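Local coordinates for DNA polymerase III subunit beta (Pseudomonas aeruginosa, PDB 4TSZ), which tethers DNA polymerases and other proteins to DNA, giving replication its processivity, at residues 33-38 against 112-117; 42-47 against 55-60. All coordinates share one frame; numbering follows the deposited sequence.

Contact 1: residues 33-38 against 112-117; sequences NVLLVV and LPANDF
L35 rests on the aromatic ring of F117, and following its side chain outward shows how a strand can hold an irregular loop largely through side-chain packing. The CB methylene comes first: it sits over the middle of one ring face, 3.7 Å from the F117 centroid and 5° off the ring normal, a CH-pi contact close to ideal. From there CG runs anti to the backbone N (chi1 168°), and the two methyls beyond it part company. CD1 reaches the loop at the methyl of A114, with L35 CD1 and A114 CB 3.6 Å apart. CD2 stays with the aromatic, L35 CD2 lying 3.8 Å from F117 CD2. One leucine thus touches both the first residue of the 3-10 turn 114-116 and the residue just after it, a turn whose shape is fixed locally by F117 N bonding to A114 O at 3.1 Å.

The same ring is met at its edge as well. The carbonyl oxygen of N33 lies near the ring plane, 3.4 Å from F117 CE1, a position in which it would be weakly attracted to the slightly positive rim. The side chain of the same residue turns to the start of the loop: N33 ND2 lies 3.8 Å from L112 CB, the two side chains crossing at about a right angle. The hydrogen bond of N33 ND2 goes to T70 OG1, and the same hydroxyl bonds to L112 O. T70, on the neighbouring strand 67-72, therefore links the two segments by a polar bridge, and V30, T46 and T48 also touch F117. The loop 112-117, which leads from the N-terminal domain toward the central one, is consequently held by van der Waals and CH-pi contacts, with directional polar bonding supplied by T70.

Contact 2: residues 42-47 against 55-60; sequences QLSLTG and VGRVVL
Q42 lays one face of its carboxamide over the aliphatic part of R57: R57 CG stands almost directly above the amide carbon, 3.9 Å from Q42 CD, and Q42 NE2 lies 3.7 Å from R57 CD. This pair sits on the antiparallel beta hairpin of strands 42-48 and 52-59, in the N-terminal domain. The two side chains lie side by side, pointing the same way, but their flat ends do not stack, since amide and guanidinium are turned 48° apart. The guanidinium is directed elsewhere, with NH1 hydrogen-bonded to G230 O and NH2 weakly to T233 OG1, which ties this strand to the part of the sheet contributed by the central domain.

Two hydrogen-bonded pairs, L43 with V58 and L45 with G56, alternate with the non-hydrogen-bonded pairs Q42-V59, S44-R57 and T46-V55. Each of the former is closed by reciprocal N-H to O=C bonds, such as L43 N to V58 O at 2.9 Å (171° at the hydrogen) and G56 N to L45 O at 2.8 Å. In the intervening positions CA-H groups approach the same carbonyls, S44 CA being 3.3 Å from G56 O.

The two sheet faces have different chemistry. On that of Q42, S44, T46, V55 and R57, methyl and methylene groups meet hydroxyls: T46 OG1 is 3.5 Å from V55 CG2. On the opposite face L43, L45 and V58 form an apolar surface on which L11 and P14 of helix 8-19 pack, with I6 of strand 3-7 against L43 and V58; L45 CD1 meets V58 CG2 obliquely at 3.9 Å. Past the last bridge L60 folds back over the start of the first strand, bringing its CD1 against the CB of L43.

How the contacts relate
Strand 42-48 is the element the two contacts have in common: it pairs with 52-59 in contact 2 and, on its other edge, with strand 33-39 of contact 1. The centres of the contacts are 12 Å apart, and backbone bonds probably join them, L35 N to T46 O at 2.8 Å and S44 N to V37 O at 2.9 Å. The loop of contact 1 reaches the hairpin directly too, F117 CZ packing 3.5 Å from T46 O. Contact 2 supplies sheet pairing that strand 33-39 extends by one strand, and contact 1 adds a loop laid against that sheet, all within the N-terminal domain.

Contact 1: residues 33-38 against 112-117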
# COMPACT_ATOMS: atom_id res chain seq x y z
N ASN E 33 -23.51 -3.66 -8.93
CA ASN E 33 -24.53 -3.68 -7.89
C ASN E 33 -24.57 -4.92 -7.02
O ASN E 33 -24.17 -6.01 -7.44
CB ASN E 33 -25.91 -3.39 -8.51
CG ASN E 33 -26.11 -1.96 -8.98
OD1 ASN E 33 -25.17 -1.19 -9.10
ND2 ASN E 33 -27.35 -1.58 -9.24
N VAL E 34 -25.07 -4.73 -5.79
CA VAL E 34 -25.34 -5.80 -4.84
C VAL E 34 -26.84 -6.12 -4.95
O VAL E 34 -27.66 -5.20 -4.95
CB VAL E 34 -24.88 -5.50 -3.37
CG1 VAL E 34 -25.44 -4.19 -2.84
CG2 VAL E 34 -25.24 -6.64 -2.43
N LEU E 35 -27.18 -7.40 -5.09
CA LEU E 35 -28.58 -7.83 -5.11
C LEU E 35 -29.04 -7.96 -3.65
O LEU E 35 -28.43 -8.69 -2.87
CB LEU E 35 -28.74 -9.17 -5.87
CG LEU E 35 -30.11 -9.88 -5.74
CD1 LEU E 35 -31.23 -9.10 -6.43
CD2 LEU E 35 -30.05 -11.31 -6.26
N LEU E 36 -30.11 -7.24 -3.29
CA LEU E 36 -30.73 -7.25 -1.96
C LEU E 36 -32.05 -7.99 -2.08
O LEU E 36 -32.88 -7.62 -2.91
CB LEU E 36 -30.98 -5.80 -1.49
CG LEU E 36 -29.98 -5.08 -0.57
CD1 LEU E 36 -28.53 -5.57 -0.73
CD2 LEU E 36 -30.10 -3.58 -0.72
N VAL E 37 -32.24 -9.06 -1.30
CA VAL E 37 -33.48 -9.84 -1.32
C VAL E 37 -33.99 -10.00 0.11
O VAL E 37 -33.28 -10.56 0.96
CB VAL E 37 -33.35 -11.23 -2.03
CG1 VAL E 37 -34.65 -12.04 -1.93
CG2 VAL E 37 -32.94 -11.08 -3.49
N VAL E 38 -35.22 -9.52 0.37
CA VAL E 38 -35.89 -9.70 1.66
C VAL E 38 -36.99 -10.76 1.45
O VAL E 38 -37.90 -10.55 0.66
CB VAL E 38 -36.43 -8.38 2.29
CG1 VAL E 38 -37.28 -8.65 3.53
CG2 VAL E 38 -35.28 -7.43 2.63
N LEU E 112 -31.14 -0.72 -9.97
CA LEU E 112 -31.33 -1.46 -11.20
C LEU E 112 -32.21 -2.67 -10.85
O LEU E 112 -32.08 -3.22 -9.75
CB LEU E 112 -30.01 -1.87 -11.91
CG LEU E 112 -29.24 -0.73 -12.60
CD1 LEU E 112 -27.87 -1.18 -13.05
CD2 LEU E 112 -30.02 -0.17 -13.79
N PRO E 113 -33.19 -3.02 -11.71
CA PRO E 113 -34.09 -4.14 -11.39
C PRO E 113 -33.37 -5.44 -11.04
O PRO E 113 -32.36 -5.79 -11.65
CB PRO E 113 -34.94 -4.29 -12.66
CG PRO E 113 -34.89 -2.95 -13.30
CD PRO E 113 -33.52 -2.45 -13.04
N ALA E 114 -33.90 -6.14 -10.02
CA ALA E 114 -33.37 -7.43 -9.56
C ALA E 114 -33.50 -8.52 -10.63
O ALA E 114 -32.69 -9.44 -10.64
CB ALA E 114 -34.07 -7.84 -8.28
N ASN E 115 -34.50 -8.40 -11.54
CA ASN E 115 -34.69 -9.35 -12.65
C ASN E 115 -33.53 -9.33 -13.66
O ASN E 115 -33.32 -10.31 -14.38
CB ASN E 115 -36.06 -9.21 -13.32
CG ASN E 115 -36.37 -7.85 -13.90
OD1 ASN E 115 -35.79 -7.41 -14.90
ND2 ASN E 115 -37.36 -7.17 -13.33
N ASP E 116 -32.73 -8.23 -13.66
CA ASP E 116 -31.56 -8.03 -14.52
C ASP E 116 -30.27 -8.57 -13.89
O ASP E 116 -29.24 -8.62 -14.56
CB ASP E 116 -31.40 -6.55 -14.90
CG ASP E 116 -32.53 -5.99 -15.74
OD1 ASP E 116 -33.03 -6.73 -16.62
OD2 ASP E 116 -32.88 -4.82 -15.55
N PHE E 117 -30.32 -8.97 -12.61
CA PHE E 117 -29.17 -9.53 -11.90
C PHE E 117 -28.91 -10.98 -12.37
O PHE E 117 -29.84 -11.79 -12.37
CB PHE E 117 -29.35 -9.45 -10.38
CG PHE E 117 -28.05 -9.57 -9.62
CD1 PHE E 117 -27.24 -8.45 -9.43
CD2 PHE E 117 -27.61 -10.79 -9.13
CE1 PHE E 117 -26.02 -8.56 -8.76
CE2 PHE E 117 -26.39 -10.89 -8.45
CZ PHE E 117 -25.61 -9.77 -8.27

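Contact 2: residues 42-47 against 55-60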
# COMPACT_ATOMS: atom_id res chain seq x y z
N GLN E 42 -35.44 -12.68 6.57
CA GLN E 42 -34.08 -12.87 6.08
C GLN E 42 -33.73 -11.91 4.96
O GLN E 42 -34.48 -11.78 3.98
CB GLN E 42 -33.81 -14.32 5.64
CG GLN E 42 -32.31 -14.59 5.37
CD GLN E 42 -32.03 -15.98 4.85
OE1 GLN E 42 -32.31 -16.31 3.69
NE2 GLN E 42 -31.42 -16.82 5.68
N LEU E 43 -32.56 -11.27 5.09
CA LEU E 43 -31.96 -10.43 4.07
C LEU E 43 -30.79 -11.21 3.46
O LEU E 43 -29.93 -11.71 4.18
CB LEU E 43 -31.47 -9.07 4.64
CG LEU E 43 -30.63 -8.19 3.69
CD1 LEU E 43 -31.48 -7.59 2.55
CD2 LEU E 43 -29.92 -7.09 4.46
N SER E 44 -30.78 -11.31 2.13
CA SER E 44 -29.69 -11.94 1.38
C SER E 44 -29.03 -10.87 0.55
O SER E 44 -29.72 -10.02 -0.02
CB SER E 44 -30.21 -13.07 0.49
OG SER E 44 -30.69 -14.15 1.28
N LEU E 45 -27.69 -10.88 0.52
CA LEU E 45 -26.88 -9.91 -0.24
C LEU E 45 -26.03 -10.70 -1.22
O LEU E 45 -25.30 -11.60 -0.80
CB LEU E 45 -25.99 -9.04 0.69
CG LEU E 45 -26.69 -8.17 1.74
CD1 LEU E 45 -26.85 -8.91 3.06
CD2 LEU E 45 -25.90 -6.90 1.98
N THR E 46 -26.16 -10.41 -2.52
CA THR E 46 -25.40 -11.12 -3.54
C THR E 46 -24.54 -10.19 -4.40
O THR E 46 -25.01 -9.16 -4.87
CB THR E 46 -26.34 -12.01 -4.38
OG1 THR E 46 -27.11 -12.85 -3.52
CG2 THR E 46 -25.59 -12.86 -5.41
N GLY E 47 -23.29 -10.61 -4.60
CA GLY E 47 -22.31 -9.94 -5.46
C GLY E 47 -21.73 -10.96 -6.42
O GLY E 47 -21.55 -12.12 -6.05
N VAL E 55 -22.70 -14.83 -1.63
CA VAL E 55 -23.98 -14.57 -0.98
C VAL E 55 -23.77 -14.46 0.54
O VAL E 55 -23.18 -15.35 1.14
CB VAL E 55 -25.08 -15.63 -1.33
CG1 VAL E 55 -26.41 -15.33 -0.62
CG2 VAL E 55 -25.28 -15.74 -2.85
N GLY E 56 -24.26 -13.38 1.12
CA GLY E 56 -24.25 -13.13 2.56
C GLY E 56 -25.67 -13.11 3.08
O GLY E 56 -26.58 -12.64 2.39
N ARG E 57 -25.89 -13.64 4.29
CA ARG E 57 -27.23 -13.71 4.88
C ARG E 57 -27.29 -13.11 6.27
O ARG E 57 -26.36 -13.29 7.06
CB ARG E 57 -27.77 -15.16 4.88
CG ARG E 57 -28.38 -15.59 3.55
CD ARG E 57 -28.51 -17.10 3.44
NE ARG E 57 -27.30 -17.71 2.88
CZ ARG E 57 -26.32 -18.28 3.59
NH1 ARG E 57 -26.41 -18.37 4.91
NH2 ARG E 57 -25.26 -18.79 2.98
N VAL E 58 -28.39 -12.37 6.56
CA VAL E 58 -28.66 -11.72 7.85
C VAL E 58 -30.10 -11.98 8.27
O VAL E 58 -31.02 -11.84 7.45
CB VAL E 58 -28.38 -10.18 7.90
CG1 VAL E 58 -27.96 -9.75 9.30
CG2 VAL E 58 -27.36 -9.73 6.87
N VAL E 59 -30.31 -12.31 9.56
CA VAL E 59 -31.64 -12.48 10.14
C VAL E 59 -32.10 -11.08 10.55
O VAL E 59 -31.37 -10.38 11.25
CB VAL E 59 -31.66 -13.49 11.33
CG1 VAL E 59 -33.05 -13.61 11.94
CG2 VAL E 59 -31.15 -14.87 10.90
N LEU E 60 -33.30 -10.67 10.10
CA LEU E 60 -33.87 -9.36 10.41
C LEU E 60 -34.75 -9.46 11.66
O LEU E 60 -35.64 -10.31 11.73
CB LEU E 60 -34.65 -8.80 9.21
CG LEU E 60 -33.85 -8.62 7.91
CD1 LEU E 60 -34.77 -8.47 6.72
CD2 LEU E 60 -32.88 -7.43 8.01